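Local coordinates for protein bifunctional endomannanase/endoglucanase (Caldanaerobius polysaccharolyticus, PDB 3W0K) that probably hydrolyses internal beta-1,4 linkages of mannan and cellulose as a glycoside hydrolase of family 5, at residues P23-L28 against L69-A74; D29-T34 against R75-C80; L134-P139 against V172-G177; N150-I155 against P184-L189. All blocks are in the same frame, centred on the assembly; numbering follows the deposited sequence.

Interaction 1. Residues P23-L28 against L69-A74; sequences PDKKAL and LRECSA
Glu71 runs its aliphatic part past the start of helix 25-33, its CG resting 3.7 Å from CG of Pro23. Its chain starts beside the backbone N and then bends (chi2 -61°), which carries CD back to lie next to Lys25. There the touching group of Lys25 is a methylene, with CD 3.8 Å from Glu71 OE1; the two charged ends come near without meeting, Lys25 NZ being 4.8 Å from Glu71 OE2. The salt-bridge partner of OE1 is Arg75, just beyond the end of the segment, so the lysine probably contributes no more than a favourable long-range field.

On the inner side the contact turns apolar. Leu28 reaches across at about a right angle to Glu71, with CD1 3.9 Å from Glu71 CB, while its other branch, CD2, lies 4.3 Å from the sulphur SG of Cys72. Leu28 and Cys72 both also rest on Val39 of strand 38-44, beneath the helices.

Asp24 sets the start of the first helix: as N-cap it accepts from Ala27 N through OD1 (3.0 Å), the donor standing above the carboxylate plane, and its OD2 makes a salt bridge with Lys294. Two successive outer helices meeting over a parallel strand, polar outward and apolar inward, are characteristic of the outer layer of a (beta/alpha)8 TIM barrel.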
loop_
_atom_site.group_PDB
_atom_site.type_symbol
_atom_site.label_atom_id
_atom_site.label_comp_id
_atom_site.label_asym_id
_atom_site.label_seq_id
_atom_site.Cartn_x
_atom_site.Cartn_y
_atom_site.Cartn_z
ATOM N N PRO A 23 16.275 8.486 3.063
ATOM C CA PRO A 23 15.605 8.226 1.786
ATOM C C PRO A 23 16.610 7.733 0.747
ATOM O O PRO A 23 17.771 8.160 0.735
ATOM C CB PRO A 23 15.025 9.594 1.418
ATOM C CG PRO A 23 15.979 10.554 2.069
ATOM C CD PRO A 23 16.208 9.913 3.413
ATOM N N ASP A 24 16.177 6.781 -0.071
ATOM C CA ASP A 24 17.019 6.222 -1.120
ATOM C C ASP A 24 16.976 7.187 -2.302
ATOM O O ASP A 24 16.175 7.022 -3.226
ATOM C CB ASP A 24 16.484 4.844 -1.523
ATOM C CG ASP A 24 17.434 4.079 -2.430
ATOM O OD1 ASP A 24 18.269 4.703 -3.122
ATOM O OD2 ASP A 24 17.322 2.837 -2.461
ATOM N N LYS A 25 17.843 8.196 -2.266
ATOM C CA LYS A 25 17.890 9.206 -3.316
ATOM C C LYS A 25 18.165 8.648 -4.710
ATOM O O LYS A 25 17.580 9.111 -5.688
ATOM C CB LYS A 25 18.876 10.316 -2.947
ATOM C CG LYS A 25 18.411 11.130 -1.742
ATOM C CD LYS A 25 19.304 12.326 -1.447
ATOM C CE LYS A 25 20.621 11.915 -0.820
ATOM N NZ LYS A 25 21.411 13.111 -0.403
ATOM N N LYS A 26 19.014 7.627 -4.799
ATOM C CA LYS A 26 19.311 7.018 -6.094
ATOM C C LYS A 26 18.064 6.343 -6.672
ATOM O O LYS A 26 17.804 6.434 -7.873
ATOM C CB LYS A 26 20.469 6.025 -5.980
ATOM C CG LYS A 26 21.822 6.689 -5.729
ATOM C CD LYS A 26 22.940 5.653 -5.637
ATOM C CE LYS A 26 24.298 6.301 -5.401
ATOM N NZ LYS A 26 24.392 6.984 -4.078
ATOM N N ALA A 27 17.282 5.683 -5.818
ATOM C CA ALA A 27 16.051 5.034 -6.267
ATOM C C ALA A 27 15.042 6.099 -6.697
ATOM O O ALA A 27 14.372 5.952 -7.719
ATOM C CB ALA A 27 15.457 4.163 -5.153
ATOM N N LEU A 28 14.944 7.176 -5.920
ATOM C CA LEU A 28 14.020 8.257 -6.248
ATOM C C LEU A 28 14.391 8.896 -7.587
ATOM O O LEU A 28 13.510 9.266 -8.362
ATOM C CB LEU A 28 13.983 9.304 -5.131
ATOM C CG LEU A 28 13.406 8.835 -3.791
ATOM C CD1 LEU A 28 13.454 9.972 -2.783
ATOM C CD2 LEU A 28 11.975 8.356 -3.974
ATOM N N LEU A 69 9.716 13.464 2.568
ATOM C CA LEU A 69 8.853 14.407 1.860
ATOM C C LEU A 69 9.667 15.384 1.015
ATOM O O LEU A 69 9.353 15.616 -0.156
ATOM C CB LEU A 69 7.975 15.182 2.854
ATOM C CG LEU A 69 7.092 16.291 2.270
ATOM C CD1 LEU A 69 6.094 15.716 1.271
ATOM C CD2 LEU A 69 6.368 17.028 3.389
ATOM N N ARG A 70 10.719 15.939 1.609
ATOM C CA ARG A 70 11.575 16.889 0.909
ATOM C C ARG A 70 12.202 16.278 -0.336
ATOM O O ARG A 70 12.189 16.890 -1.405
ATOM C CB ARG A 70 12.672 17.415 1.839
ATOM C CG ARG A 70 13.688 18.306 1.143
ATOM C CD ARG A 70 14.526 19.086 2.143
ATOM N NE ARG A 70 13.739 20.104 2.835
ATOM C CZ ARG A 70 13.281 21.219 2.266
ATOM N NH1 ARG A 70 13.529 21.471 0.987
ATOM N NH2 ARG A 70 12.569 22.082 2.978
ATOM N N GLU A 71 12.737 15.071 -0.202
ATOM C CA GLU A 71 13.369 14.411 -1.336
ATOM C C GLU A 71 12.370 13.996 -2.417
ATOM O O GLU A 71 12.677 14.060 -3.605
ATOM C CB GLU A 71 14.225 13.231 -0.869
ATOM C CG GLU A 71 15.374 13.626 0.072
ATOM C CD GLU A 71 16.389 14.587 -0.544
ATOM O OE1 GLU A 71 16.442 14.727 -1.785
ATOM O OE2 GLU A 71 17.155 15.205 0.228
ATOM N N CYS A 72 11.166 13.595 -2.015
ATOM C CA CYS A 72 10.145 13.219 -2.989
ATOM C C CYS A 72 9.673 14.467 -3.737
ATOM O O CYS A 72 9.634 14.485 -4.968
ATOM C CB CYS A 72 8.955 12.540 -2.302
ATOM S SG CYS A 72 9.252 10.825 -1.819
ATOM N N SER A 73 9.342 15.517 -2.989
ATOM C CA SER A 73 8.871 16.765 -3.583
ATOM C C SER A 73 9.881 17.391 -4.542
ATOM O O SER A 73 9.502 17.912 -5.593
ATOM C CB SER A 73 8.497 17.774 -2.491
ATOM O OG SER A 73 7.314 17.378 -1.816
ATOM N N ALA A 74 11.162 17.316 -4.194
ATOM C CA ALA A 74 12.216 17.881 -5.033
ATOM C C ALA A 74 12.262 17.228 -6.412
ATOM O O ALA A 74 12.662 17.858 -7.393
ATOM C CB ALA A 74 13.566 17.741 -4.344
#

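Interaction 2. Residues D29-T34 against R75-C80; sequences DFLAET and RNIHMC
Arg75 reaches Asp29 with its side chain extended from CG to NE, and NE donates to Asp29 OD1 at 2.7 Å in a salt bridge whose N-H...O angle is 159°. The carboxylate lies at the edge of the guanidinium, near its plane, yet the two flat groups are turned 32° apart, and NE meets OD1 from above the carboxylate plane. Water 1 closes a second link: it donates to Asp29 OD2 at 2.7 Å and accepts from Arg75 NH2 at 2.8 Å. The remaining nitrogen, NH1, is salt-bridged to Glu71 on helix 62-74. Nearer the backbone, Arg75 CB packs on Ala32 CB at 4.2 Å.

Asn76 follows with a positive phi, as the C-prime residue of a Schellman motif in which Asn76 N bonds Ser73 O and Ile77 N bonds Cys72 O. This turn sends the chain inward, and Ile77 faces helix 25-33. With CG1 beside the backbone N and CD1 extended beyond it (chi2 172°), the side chain ends 4.0 Å, at CD1, from Leu31 CB. Val39 touches both Ile77 and Leu31 from strand 38-44. From His78 onward the chain is a barrel strand, its backbone bonded to Asn37 and Val39 on one side and to Phe129 and Ser131 on the other, at the starts of the two adjoining strands.

A guanidinium shared by Asp29 and Glu71, with a water at its edge, is probably held against rotation, and would balance two acidic groups on adjacent helices at a partly exposed seam over the apolar Leu31-Ile77 pair.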
loop_
_atom_site.group_PDB
_atom_site.type_symbol
_atom_site.label_atom_id
_atom_site.label_comp_id
_atom_site.label_asym_id
_atom_site.label_seq_id
_atom_site.Cartn_x
_atom_site.Cartn_y
_atom_site.Cartn_z
ATOM N N ASP A 29 15.693 9.010 -7.859
ATOM C CA ASP A 29 16.166 9.567 -9.128
ATOM C C ASP A 29 15.712 8.659 -10.269
ATOM O O ASP A 29 15.322 9.136 -11.333
ATOM C CB ASP A 29 17.697 9.683 -9.151
ATOM C CG ASP A 29 18.217 10.901 -8.399
ATOM O OD1 ASP A 29 17.439 11.845 -8.133
ATOM O OD2 ASP A 29 19.426 10.920 -8.093
ATOM N N PHE A 30 15.752 7.347 -10.045
ATOM C CA PHE A 30 15.315 6.403 -11.069
ATOM C C PHE A 30 13.830 6.605 -11.364
ATOM O O PHE A 30 13.427 6.656 -12.525
ATOM C CB PHE A 30 15.576 4.953 -10.639
ATOM C CG PHE A 30 15.179 3.934 -11.672
ATOM C CD1 PHE A 30 16.125 3.408 -12.547
ATOM C CD2 PHE A 30 13.857 3.508 -11.781
ATOM C CE1 PHE A 30 15.762 2.476 -13.514
ATOM C CE2 PHE A 30 13.479 2.575 -12.748
ATOM C CZ PHE A 30 14.435 2.057 -13.616
ATOM N N LEU A 31 13.018 6.717 -10.315
ATOM C CA LEU A 31 11.586 6.928 -10.497
ATOM C C LEU A 31 11.337 8.167 -11.352
ATOM O O LEU A 31 10.600 8.114 -12.336
ATOM C CB LEU A 31 10.880 7.088 -9.147
ATOM C CG LEU A 31 10.291 5.832 -8.501
ATOM C CD1 LEU A 31 11.389 4.844 -8.144
ATOM C CD2 LEU A 31 9.519 6.240 -7.255
ATOM N N ALA A 32 11.992 9.267 -10.987
ATOM C CA ALA A 32 11.847 10.529 -11.701
ATOM C C ALA A 32 12.299 10.419 -13.153
ATOM O O ALA A 32 11.623 10.909 -14.058
ATOM C CB ALA A 32 12.629 11.630 -10.986
ATOM N N GLU A 33 13.429 9.750 -13.370
ATOM C CA GLU A 33 13.973 9.591 -14.715
ATOM C C GLU A 33 13.164 8.664 -15.619
ATOM O O GLU A 33 13.304 8.711 -16.842
ATOM C CB GLU A 33 15.430 9.137 -14.643
ATOM C CG GLU A 33 16.354 10.204 -14.065
ATOM C CD GLU A 33 17.787 9.738 -13.889
ATOM O OE1 GLU A 33 18.115 8.600 -14.285
ATOM O OE2 GLU A 33 18.592 10.523 -13.351
ATOM N N THR A 34 12.313 7.833 -15.025
ATOM C CA THR A 34 11.492 6.917 -15.810
ATOM C C THR A 34 10.002 7.263 -15.804
ATOM O O THR A 34 9.167 6.455 -16.207
ATOM C CB THR A 34 11.711 5.442 -15.399
ATOM O OG1 THR A 34 11.486 5.291 -13.993
ATOM C CG2 THR A 34 13.132 4.996 -15.734
ATOM N N ARG A 75 11.817 15.976 -6.481
ATOM C CA ARG A 75 11.813 15.207 -7.725
ATOM C C ARG A 75 10.421 15.051 -8.341
ATOM O O ARG A 75 10.192 14.155 -9.162
ATOM C CB ARG A 75 12.432 13.832 -7.471
ATOM C CG ARG A 75 13.878 13.889 -7.030
ATOM C CD ARG A 75 14.334 12.566 -6.447
ATOM N NE ARG A 75 15.753 12.596 -6.108
ATOM C CZ ARG A 75 16.268 13.205 -5.048
ATOM N NH1 ARG A 75 15.479 13.842 -4.192
ATOM N NH2 ARG A 75 17.581 13.215 -4.863
ATOM N N ASN A 76 9.494 15.921 -7.943
ATOM C CA ASN A 76 8.120 15.897 -8.446
ATOM C C ASN A 76 7.436 14.549 -8.221
ATOM O O ASN A 76 6.731 14.036 -9.091
ATOM C CB ASN A 76 8.074 16.283 -9.929
ATOM C CG ASN A 76 8.308 17.767 -10.155
ATOM O OD1 ASN A 76 8.126 18.579 -9.251
ATOM N ND2 ASN A 76 8.693 18.128 -11.375
ATOM N N ILE A 77 7.674 13.980 -7.046
ATOM C CA ILE A 77 7.084 12.706 -6.665
ATOM C C ILE A 77 6.153 12.948 -5.487
ATOM O O ILE A 77 6.537 13.598 -4.516
ATOM C CB ILE A 77 8.179 11.692 -6.246
ATOM C CG1 ILE A 77 9.024 11.302 -7.463
ATOM C CG2 ILE A 77 7.553 10.456 -5.611
ATOM C CD1 ILE A 77 10.234 10.459 -7.126
ATOM N N HIS A 78 4.912 12.485 -5.614
ATOM C CA HIS A 78 3.915 12.607 -4.553
ATOM C C HIS A 78 4.225 11.558 -3.490
ATOM O O HIS A 78 4.513 10.402 -3.819
ATOM C CB HIS A 78 2.513 12.345 -5.115
ATOM C CG HIS A 78 1.447 12.248 -4.065
ATOM N ND1 HIS A 78 0.652 13.317 -3.712
ATOM C CD2 HIS A 78 1.058 11.214 -3.279
ATOM C CE1 HIS A 78 -0.178 12.947 -2.752
ATOM N NE2 HIS A 78 0.048 11.676 -2.471
ATOM N N MET A 79 4.168 11.958 -2.222
ATOM C CA MET A 79 4.429 11.029 -1.130
ATOM C C MET A 79 3.151 10.703 -0.372
ATOM O O MET A 79 2.424 11.600 0.065
ATOM C CB MET A 79 5.461 11.594 -0.153
ATOM C CG MET A 79 5.857 10.596 0.936
ATOM S SD MET A 79 7.097 11.222 2.082
ATOM C CE MET A 79 6.129 11.390 3.574
ATOM N N CYS A 80 2.869 9.413 -0.243
ATOM C CA CYS A 80 1.697 8.960 0.487
ATOM C C CYS A 80 2.175 8.299 1.774
ATOM O O CYS A 80 2.771 7.218 1.744
ATOM C CB CYS A 80 0.892 7.967 -0.353
ATOM S SG CYS A 80 -0.557 7.322 0.506
HETATM O O HOH W 1 20.054 12.512 -6.021
#

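Interaction 3. Residues L134-P139 against V172-G177; sequences LVNEPP and VIDGLG
Asp174 OD2 accepts the backbone N-H of Glu137 at 3.0 Å, a nearly straight bond (165°) met on the anti side of the carboxylate. The same oxygen is salt-bridged to Arg196, which also binds Glu137 OE2, so one arginine joins both acids. Asn136 ND2 donates to Glu137 OE1 at 3.1 Å, from above the carboxylate plane, while Asn136 OD1 accepts from Arg40. An alanine in place of Asp174 would probably leave Glu137 N without this acceptor and Arg196 without one of its two acidic mates here.

Backbone bonds flank this cluster: Leu134 N to Val172 O (3.0 Å), and Gly177 N to Pro139 O (3.0 Å), the latter donor standing well above the carbonyl plane. Between them water 2 accepts from Val135 N and from Asp174 N.

Packing fills the rest. Pro138 lays CD 3.3 Å from Gly175 O and CB 3.8 Å from Leu176 CD2; further back, Leu134 CD1 lies beside Ile173 CG2 at 4.0 Å.

The Asn-Glu-Pro run after the fourth barrel strand is a family 5 signature, whose glutamate serves as acid/base in relatives, consistent with Glu137 lying close to Glu258. Glu137 OE1 is also hydrogen-bonded to the nitrogen of a bound Tris molecule, probably from the crystallisation liquor, which fits a pocket here. Asp174 thus probably acts as a second-shell residue, helping to position Glu137 through its backbone N and through Arg196.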
loop_
_atom_site.group_PDB
_atom_site.type_symbol
_atom_site.label_atom_id
_atom_site.label_comp_id
_atom_site.label_asym_id
_atom_site.label_seq_id
_atom_site.Cartn_x
_atom_site.Cartn_y
_atom_site.Cartn_z
ATOM N N LEU A 134 -4.605 6.350 5.958
ATOM C CA LEU A 134 -4.914 6.071 7.362
ATOM C C LEU A 134 -4.386 4.826 8.057
ATOM O O LEU A 134 -3.698 4.925 9.079
ATOM C CB LEU A 134 -6.413 6.251 7.620
ATOM C CG LEU A 134 -6.988 7.585 7.129
ATOM C CD1 LEU A 134 -8.393 7.759 7.689
ATOM C CD2 LEU A 134 -6.114 8.761 7.570
ATOM N N VAL A 135 -4.713 3.654 7.532
ATOM C CA VAL A 135 -4.244 2.425 8.148
ATOM C C VAL A 135 -4.159 1.333 7.095
ATOM O O VAL A 135 -5.096 1.108 6.329
ATOM C CB VAL A 135 -5.135 2.012 9.366
ATOM C CG1 VAL A 135 -6.604 1.906 8.966
ATOM C CG2 VAL A 135 -4.631 0.706 9.976
ATOM N N ASN A 136 -3.006 0.679 7.036
ATOM C CA ASN A 136 -2.803 -0.361 6.047
ATOM C C ASN A 136 -3.683 -1.588 6.211
ATOM O O ASN A 136 -3.826 -2.124 7.304
ATOM C CB ASN A 136 -1.341 -0.815 6.030
ATOM C CG ASN A 136 -1.097 -1.923 5.019
ATOM O OD1 ASN A 136 -1.009 -1.669 3.823
ATOM N ND2 ASN A 136 -1.028 -3.163 5.496
ATOM N N GLU A 137 -4.274 -2.002 5.095
ATOM C CA GLU A 137 -5.085 -3.211 5.000
ATOM C C GLU A 137 -5.871 -3.697 6.227
ATOM O O GLU A 137 -5.455 -4.646 6.900
ATOM C CB GLU A 137 -4.179 -4.344 4.491
ATOM C CG GLU A 137 -3.511 -4.033 3.144
ATOM C CD GLU A 137 -2.346 -4.953 2.791
ATOM O OE1 GLU A 137 -1.739 -5.566 3.696
ATOM O OE2 GLU A 137 -2.015 -5.046 1.587
ATOM N N PRO A 138 -7.009 -3.047 6.539
ATOM C CA PRO A 138 -7.838 -3.450 7.683
ATOM C C PRO A 138 -8.231 -4.921 7.505
ATOM O O PRO A 138 -8.250 -5.435 6.382
ATOM C CB PRO A 138 -9.050 -2.523 7.570
ATOM C CG PRO A 138 -8.473 -1.291 6.968
ATOM C CD PRO A 138 -7.554 -1.839 5.896
ATOM N N PRO A 139 -8.559 -5.615 8.606
ATOM C CA PRO A 139 -8.935 -7.030 8.555
ATOM C C PRO A 139 -10.303 -7.336 7.967
ATOM O O PRO A 139 -11.040 -6.442 7.543
ATOM C CB PRO A 139 -8.857 -7.445 10.020
ATOM C CG PRO A 139 -9.342 -6.223 10.726
ATOM C CD PRO A 139 -8.637 -5.098 9.987
ATOM N N VAL A 172 -6.409 8.857 2.081
ATOM C CA VAL A 172 -6.572 7.578 1.406
ATOM C C VAL A 172 -6.949 6.533 2.449
ATOM O O VAL A 172 -6.444 6.561 3.574
ATOM C CB VAL A 172 -5.241 7.129 0.740
ATOM C CG1 VAL A 172 -5.434 5.823 -0.022
ATOM C CG2 VAL A 172 -4.706 8.220 -0.177
ATOM N N ILE A 173 -7.875 5.648 2.090
ATOM C CA ILE A 173 -8.295 4.569 2.981
ATOM C C ILE A 173 -8.176 3.245 2.240
ATOM O O ILE A 173 -8.456 3.173 1.040
ATOM C CB ILE A 173 -9.739 4.760 3.523
ATOM C CG1 ILE A 173 -10.760 4.828 2.387
ATOM C CG2 ILE A 173 -9.812 6.012 4.388
ATOM C CD1 ILE A 173 -12.208 4.816 2.890
ATOM N N ASP A 174 -7.702 2.218 2.940
ATOM C CA ASP A 174 -7.515 0.887 2.361
ATOM C C ASP A 174 -8.757 0.016 2.473
ATOM O O ASP A 174 -9.503 0.100 3.449
ATOM C CB ASP A 174 -6.350 0.158 3.043
ATOM C CG ASP A 174 -4.986 0.716 2.659
ATOM O OD1 ASP A 174 -4.904 1.815 2.068
ATOM O OD2 ASP A 174 -3.982 0.036 2.957
ATOM N N GLY A 175 -8.945 -0.850 1.482
ATOM C CA GLY A 175 -10.089 -1.743 1.486
ATOM C C GLY A 175 -10.085 -2.730 2.641
ATOM O O GLY A 175 -9.038 -3.032 3.224
ATOM N N LEU A 176 -11.269 -3.214 2.998
ATOM C CA LEU A 176 -11.395 -4.182 4.082
ATOM C C LEU A 176 -10.879 -5.550 3.645
ATOM O O LEU A 176 -10.562 -5.759 2.471
ATOM C CB LEU A 176 -12.857 -4.293 4.521
ATOM C CG LEU A 176 -13.453 -3.017 5.110
ATOM C CD1 LEU A 176 -14.930 -3.236 5.423
ATOM C CD2 LEU A 176 -12.686 -2.626 6.364
ATOM N N GLY A 177 -10.780 -6.472 4.596
ATOM C CA GLY A 177 -10.311 -7.812 4.286
ATOM C C GLY A 177 -8.942 -7.849 3.637
ATOM O O GLY A 177 -8.731 -8.570 2.658
HETATM O O HOH W 2 -7.123 2.872 5.671
#

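Interaction 4. Residues N150-I155 against P184-L189; sequences NHASLI and PELAHL
Leu186 is the main bump, its forked end set into a hollow formed by His151, Ala152 and Ile155 on helix 148-165. One prong, CD2, sits on Ala152 CB at 3.9 Å; the other, CD1, leans obliquely on the His151 ring, 3.8 Å from CE1, and comes within 4.2 Å of Ile155 CG2. Ile155 also covers one face of that ring with CG1. An alanine in place of Leu186 would lose both prongs and would probably open a gap between helix 148-165 and the 184-189 connection, leaving the His151 ring and Ala152 CB without their leucine partner.

The helix packed here follows the fourth strand of the TIM barrel, and 184-189 belongs to the connection leading into the sixth, strand 192-197. Ile173 of the fifth strand touches both Ile155 and Leu186 from the barrel side.

A second, smaller bump follows: Leu189, whose CG is anti to the backbone N (chi1 -160°), touches with CD2, 3.8 Å from Ile155 CG2, the methyl that Leu186 CD1 also approaches. At the other end the fit is polar. Water 3 lies at the edge of the imidazole, 2.8 Å from His151 ND1, and donates to Glu185 OE2, an oxygen also salt-bridged to Arg148.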
loop_
_atom_site.group_PDB
_atom_site.type_symbol
_atom_site.label_atom_id
_atom_site.label_comp_id
_atom_site.label_asym_id
_atom_site.label_seq_id
_atom_site.Cartn_x
_atom_site.Cartn_y
_atom_site.Cartn_z
ATOM N N ASN A 150 -18.303 -0.200 12.643
ATOM C CA ASN A 150 -17.276 0.372 13.507
ATOM C C ASN A 150 -16.034 0.846 12.757
ATOM O O ASN A 150 -15.396 1.818 13.164
ATOM C CB ASN A 150 -16.958 -0.491 14.753
ATOM C CG ASN A 150 -16.403 -1.872 14.429
ATOM O OD1 ASN A 150 -15.682 -2.069 13.454
ATOM N ND2 ASN A 150 -16.692 -2.829 15.308
ATOM N N HIS A 151 -15.737 0.211 11.625
ATOM C CA HIS A 151 -14.604 0.629 10.808
ATOM C C HIS A 151 -14.953 1.996 10.219
ATOM O O HIS A 151 -14.154 2.930 10.290
ATOM C CB HIS A 151 -14.344 -0.373 9.675
ATOM C CG HIS A 151 -13.408 0.136 8.620
ATOM N ND1 HIS A 151 -13.852 0.641 7.416
ATOM C CD2 HIS A 151 -12.056 0.230 8.592
ATOM C CE1 HIS A 151 -12.814 1.023 6.692
ATOM N NE2 HIS A 151 -11.713 0.784 7.382
ATOM N N ALA A 152 -16.156 2.116 9.658
ATOM C CA ALA A 152 -16.594 3.380 9.071
ATOM C C ALA A 152 -16.599 4.503 10.108
ATOM O O ALA A 152 -16.140 5.609 9.832
ATOM C CB ALA A 152 -17.983 3.225 8.445
ATOM N N SER A 153 -17.093 4.207 11.307
ATOM C CA SER A 153 -17.135 5.206 12.372
ATOM C C SER A 153 -15.739 5.712 12.724
ATOM O O SER A 153 -15.540 6.916 12.891
ATOM C CB SER A 153 -17.831 4.646 13.616
ATOM O OG SER A 153 -19.216 4.454 13.375
ATOM N N LEU A 154 -14.769 4.801 12.796
ATOM C CA LEU A 154 -13.397 5.185 13.113
ATOM C C LEU A 154 -12.781 6.004 11.982
ATOM O O LEU A 154 -12.099 6.994 12.230
ATOM C CB LEU A 154 -12.528 3.958 13.405
ATOM C CG LEU A 154 -11.069 4.268 13.774
ATOM C CD1 LEU A 154 -10.996 5.172 15.003
ATOM C CD2 LEU A 154 -10.316 2.964 14.012
ATOM N N ILE A 155 -13.007 5.576 10.742
ATOM C CA ILE A 155 -12.480 6.295 9.587
ATOM C C ILE A 155 -13.058 7.711 9.543
ATOM O O ILE A 155 -12.325 8.679 9.362
ATOM C CB ILE A 155 -12.798 5.548 8.270
ATOM C CG1 ILE A 155 -12.056 4.206 8.235
ATOM C CG2 ILE A 155 -12.430 6.401 7.058
ATOM C CD1 ILE A 155 -10.534 4.324 8.249
ATOM N N PRO A 184 -18.555 0.763 -0.162
ATOM C CA PRO A 184 -19.547 1.735 -0.635
ATOM C C PRO A 184 -20.094 2.627 0.481
ATOM O O PRO A 184 -20.514 3.758 0.229
ATOM C CB PRO A 184 -20.629 0.848 -1.259
ATOM C CG PRO A 184 -20.493 -0.449 -0.530
ATOM C CD PRO A 184 -18.999 -0.618 -0.419
ATOM N N GLU A 185 -20.020 2.137 1.717
ATOM C CA GLU A 185 -20.496 2.883 2.878
ATOM C C GLU A 185 -19.656 4.129 3.162
ATOM O O GLU A 185 -20.087 5.017 3.895
ATOM C CB GLU A 185 -20.560 1.982 4.123
ATOM C CG GLU A 185 -19.215 1.412 4.603
ATOM C CD GLU A 185 -18.792 0.127 3.889
ATOM O OE1 GLU A 185 -19.376 -0.234 2.846
ATOM O OE2 GLU A 185 -17.861 -0.537 4.383
ATOM N N LEU A 186 -18.464 4.198 2.570
ATOM C CA LEU A 186 -17.582 5.348 2.763
ATOM C C LEU A 186 -17.345 6.119 1.460
ATOM O O LEU A 186 -16.458 6.970 1.383
ATOM C CB LEU A 186 -16.245 4.896 3.364
ATOM C CG LEU A 186 -16.282 4.425 4.822
ATOM C CD1 LEU A 186 -14.992 3.707 5.175
ATOM C CD2 LEU A 186 -16.517 5.615 5.750
ATOM N N ALA A 187 -18.174 5.844 0.457
ATOM C CA ALA A 187 -18.063 6.489 -0.852
ATOM C C ALA A 187 -18.217 8.012 -0.840
ATOM O O ALA A 187 -17.544 8.713 -1.598
ATOM C CB ALA A 187 -19.071 5.873 -1.818
ATOM N N HIS A 188 -19.087 8.521 0.028
ATOM C CA HIS A 188 -19.348 9.957 0.105
ATOM C C HIS A 188 -18.388 10.763 0.981
ATOM O O HIS A 188 -18.565 11.973 1.146
ATOM C CB HIS A 188 -20.789 10.194 0.552
ATOM N N LEU A 189 -17.350 10.112 1.501
ATOM C CA LEU A 189 -16.393 10.789 2.375
ATOM C C LEU A 189 -15.367 11.671 1.654
ATOM O O LEU A 189 -14.664 12.456 2.291
ATOM C CB LEU A 189 -15.690 9.765 3.270
ATOM C CG LEU A 189 -15.023 10.278 4.547
ATOM C CD1 LEU A 189 -16.007 11.098 5.375
ATOM C CD2 LEU A 189 -14.509 9.093 5.351
HETATM O O HOH W 3 -16.579 0.397 6.644
#

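In the fold
From the N terminus, helix 25-33 is met twice by chain that returns after strand 38-44: interaction 1 brings helix 62-74 against its start, and interaction 2 brings the turn into strand 78-83 against its later part. Their segments alternate, so the two loops cross, and they adjoin at Leu28 with Arg75. Interactions 3 and 4 come later in series and also cross: the loop after strand 130-133 meets the end of strand 170-174, and helix 148-165 then meets the chain before strand 192-197. They touch through Ile173 and Leu176. Cys80 against Val172 links interactions 2 and 3 at the barrel, while interactions 1 and 4 lie about 33 Å apart, centre to centre.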